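Local coordinates for protein probable 3-hydroxybutyryl-CoA dehydrogenase (Escherichia coli, PDB 3MOG) that catalyses the NAD-dependent oxidation of 3-hydroxyadipyl-CoA to 3-oxoadipyl-CoA in the breakdown of phenylacetate, working as a homotrimer, at residues Ala85-Glu90 and Leu174-Gln179. Sequence-based numbering, arbitrary orientation.
Sequences ADLVIE and LSWGKQ
Trp176 reaches with the outer corner of its six-membered ring to two methyl groups on strand 87-90, one from Leu87 and one from Ile89, and this buried meeting is wholly apolar. Ile89 CD1 arrives at the ring edge, near the indole plane, 4.0 Å from Trp176 CH2 and 4.1 Å from Trp176 CZ3. Leu87 CD2 comes in obliquely and stands 4.1 Å from Trp176 CH2, the one ring atom that both methyls approach. The indole and the two aliphatic chains extend from opposite directions and bridge a wide gap, the nearest CA atoms, of Leu87 and Trp176, being 13.9 Å apart. Ile89 contributes to the span by a stretched CG1 branch, with CD1 anti to CA (chi2 167°).

Trp176 sits just where helix 163-175 gives out. A Schellman motif closes that helix: Gly177, at positive phi, is its C-prime residue, Gly177 N donates a hydrogen bond to Leu174 O, 2.8 Å, and the next residue, Lys178, completes the motif through its own N-H. Beyond this turn the chain enters strand 179-184, at the far end of the sheet from strand 73-76, whereas strand 87-90 lies inside the sheet between strands 8-11 and 115-118, parallel to both. Around the indole, Val23 and Ala24 of helix 15-26 pack against it, and its ring also meets those of His27 and His29; Ile89 in turn rests on Ile20 of the same helix.

The contact thus brings the end of helix 163-175 against an inner strand, 87-90, of the NAD-binding Rossmann domain, beside helix 15-26, whose first turn takes in the last glycine of the probable GxGxxG dinucleotide-binding motif. With no hydrogen bond across it, the join depends on dispersion and on the burial of apolar surface, and this small contact, together with the packing of helix 15-26 and the two histidine rings, probably holds the indole in place.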
ATOM      1  N   ALA C  85      14.832  36.143  24.975  1.00 61.39           N
ATOM      2  CA  ALA C  85      13.495  35.814  24.445  1.00 55.63           C
ATOM      3  C   ALA C  85      12.713  34.852  25.327  1.00 51.38           C
ATOM      4  O   ALA C  85      13.259  33.862  25.817  1.00 51.54           O
ATOM      5  CB  ALA C  85      13.605  35.255  23.042  1.00 56.26           C
ATOM      6  N   ASP C  86      11.433  35.162  25.526  1.00 53.80           N
ATOM      7  CA  ASP C  86      10.484  34.266  26.198  1.00 55.38           C
ATOM      8  C   ASP C  86       9.874  33.254  25.231  1.00 57.05           C
ATOM      9  O   ASP C  86       9.329  32.229  25.657  1.00 56.93           O
ATOM     10  CB  ASP C  86       9.349  35.078  26.810  1.00 58.33           C
ATOM     11  CG  ASP C  86       9.844  36.136  27.766  1.00 68.32           C
ATOM     12  OD1 ASP C  86      10.692  35.814  28.634  1.00 72.18           O
ATOM     13  OD2 ASP C  86       9.378  37.287  27.645  1.00 63.49           O
ATOM     14  N   LEU C  87       9.931  33.582  23.938  1.00 54.85           N
ATOM     15  CA  LEU C  87       9.386  32.750  22.873  1.00 55.13           C
ATOM     16  C   LEU C  87      10.282  32.861  21.654  1.00 51.66           C
ATOM     17  O   LEU C  87      10.643  33.955  21.227  1.00 49.65           O
ATOM     18  CB  LEU C  87       7.944  33.155  22.503  1.00 50.20           C
ATOM     19  CG  LEU C  87       7.355  32.523  21.227  1.00 51.40           C
ATOM     20  CD1 LEU C  87       7.207  31.012  21.348  1.00 46.97           C
ATOM     21  CD2 LEU C  87       6.043  33.125  20.806  1.00 40.35           C
ATOM     22  N   VAL C  88      10.647  31.706  21.120  1.00 50.64           N
ATOM     23  CA  VAL C  88      11.329  31.628  19.856  1.00 50.35           C
ATOM     24  C   VAL C  88      10.403  30.944  18.862  1.00 51.00           C
ATOM     25  O   VAL C  88       9.838  29.872  19.155  1.00 46.78           O
ATOM     26  CB  VAL C  88      12.643  30.833  19.961  1.00 53.21           C
ATOM     27  CG1 VAL C  88      13.327  30.784  18.613  1.00 45.37           C
ATOM     28  CG2 VAL C  88      13.568  31.460  20.981  1.00 49.60           C
ATOM     29  N   ILE C  89      10.235  31.573  17.699  1.00 46.28           N
ATOM     30  CA  ILE C  89       9.489  30.972  16.600  1.00 45.76           C
ATOM     31  C   ILE C  89      10.448  30.748  15.427  1.00 50.05           C
ATOM     32  O   ILE C  89      10.894  31.694  14.792  1.00 44.59           O
ATOM     33  CB  ILE C  89       8.302  31.845  16.163  1.00 43.59           C
ATOM     34  CG1 ILE C  89       7.389  32.144  17.350  1.00 38.15           C
ATOM     35  CG2 ILE C  89       7.498  31.166  15.044  1.00 41.25           C
ATOM     36  CD1 ILE C  89       6.375  33.242  17.073  1.00 38.12           C
ATOM     37  N   GLU C  90      10.742  29.485  15.155  1.00 48.23           N
ATOM     38  CA  GLU C  90      11.682  29.086  14.110  1.00 49.88           C
ATOM     39  C   GLU C  90      10.962  28.916  12.779  1.00 47.13           C
ATOM     40  O   GLU C  90       9.973  28.207  12.694  1.00 49.80           O
ATOM     41  CB  GLU C  90      12.357  27.767  14.524  1.00 47.80           C
ATOM     42  CG  GLU C  90      13.396  27.236  13.567  1.00 56.09           C
ATOM     43  CD  GLU C  90      12.804  26.535  12.352  1.00 58.04           C
ATOM     44  OE1 GLU C  90      11.860  25.726  12.509  1.00 55.73           O
ATOM     45  OE2 GLU C  90      13.281  26.817  11.236  1.00 61.85           O
ATOM     46  N   LEU C 174      -4.258  34.426  20.357  1.00 45.96           N
ATOM     47  CA  LEU C 174      -5.510  35.173  20.574  1.00 55.00           C
ATOM     48  C   LEU C 174      -5.161  36.654  20.685  1.00 48.84           C
ATOM     49  O   LEU C 174      -5.651  37.465  19.904  1.00 54.25           O
ATOM     50  CB  LEU C 174      -6.280  34.681  21.821  1.00 53.36           C
ATOM     51  CG  LEU C 174      -7.222  33.473  21.659  1.00 54.38           C
ATOM     52  CD1 LEU C 174      -7.785  32.987  22.993  1.00 47.06           C
ATOM     53  CD2 LEU C 174      -8.362  33.758  20.675  1.00 54.81           C
ATOM     54  N   SER C 175      -4.232  36.983  21.577  1.00 49.34           N
ATOM     55  CA  SER C 175      -3.793  38.374  21.734  1.00 56.23           C
ATOM     56  C   SER C 175      -3.172  39.004  20.468  1.00 57.98           C
ATOM     57  O   SER C 175      -3.129  40.224  20.357  1.00 51.55           O
ATOM     58  CB  SER C 175      -2.870  38.527  22.953  1.00 53.03           C
ATOM     59  OG  SER C 175      -1.548  38.103  22.672  1.00 60.21           O
ATOM     60  N   TRP C 176      -2.716  38.181  19.512  1.00 59.54           N
ATOM     61  CA  TRP C 176      -2.243  38.694  18.209  1.00 51.53           C
ATOM     62  C   TRP C 176      -3.351  38.788  17.156  1.00 55.09           C
ATOM     63  O   TRP C 176      -3.081  39.003  15.954  1.00 51.52           O
ATOM     64  CB  TRP C 176      -1.056  37.885  17.668  1.00 53.53           C
ATOM     65  CG  TRP C 176       0.175  37.918  18.544  1.00 51.43           C
ATOM     66  CD1 TRP C 176       0.386  38.717  19.632  1.00 53.53           C
ATOM     67  CD2 TRP C 176       1.376  37.136  18.385  1.00 51.65           C
ATOM     68  NE1 TRP C 176       1.620  38.460  20.177  1.00 46.12           N
ATOM     69  CE2 TRP C 176       2.255  37.507  19.429  1.00 50.55           C
ATOM     70  CE3 TRP C 176       1.787  36.149  17.471  1.00 44.42           C
ATOM     71  CZ2 TRP C 176       3.526  36.926  19.592  1.00 49.53           C
ATOM     72  CZ3 TRP C 176       3.053  35.580  17.624  1.00 45.98           C
ATOM     73  CH2 TRP C 176       3.905  35.965  18.684  1.00 46.34           C
ATOM     74  N   GLY C 177      -4.600  38.645  17.608  1.00 55.61           N
ATOM     75  CA  GLY C 177      -5.763  38.716  16.725  1.00 54.94           C
ATOM     76  C   GLY C 177      -5.893  37.494  15.824  1.00 57.88           C
ATOM     77  O   GLY C 177      -6.535  37.559  14.771  1.00 55.10           O
ATOM     78  N   LYS C 178      -5.259  36.391  16.226  1.00 55.31           N
ATOM     79  CA  LYS C 178      -5.345  35.137  15.487  1.00 54.82           C
ATOM     80  C   LYS C 178      -6.383  34.234  16.115  1.00 54.24           C
ATOM     81  O   LYS C 178      -6.961  34.558  17.154  1.00 54.67           O
ATOM     82  CB  LYS C 178      -3.993  34.405  15.445  1.00 53.75           C
ATOM     83  CG  LYS C 178      -2.844  35.158  14.767  1.00 47.23           C
ATOM     84  CD  LYS C 178      -3.222  35.693  13.398  1.00 47.74           C
ATOM     85  CE  LYS C 178      -2.049  36.438  12.764  1.00 48.24           C
ATOM     86  NZ  LYS C 178      -2.418  37.036  11.438  1.00 51.07           N
ATOM     87  N   GLN C 179      -6.610  33.098  15.474  1.00 52.81           N
ATOM     88  CA  GLN C 179      -7.469  32.068  16.017  1.00 47.39           C
ATOM     89  C   GLN C 179      -6.666  30.778  16.110  1.00 50.04           C
ATOM     90  O   GLN C 179      -6.415  30.123  15.097  1.00 54.43           O
ATOM     91  CB  GLN C 179      -8.698  31.871  15.119  1.00 46.55           C
ATOM     92  CG  GLN C 179      -9.788  30.988  15.728  1.00 57.73           C
ATOM     93  CD  GLN C 179     -10.237  31.467  17.102  1.00 63.09           C
ATOM     94  OE1 GLN C 179     -10.647  32.616  17.263  1.00 67.89           O
ATOM     95  NE2 GLN C 179     -10.143  30.590  18.101  1.00 61.60           N
TER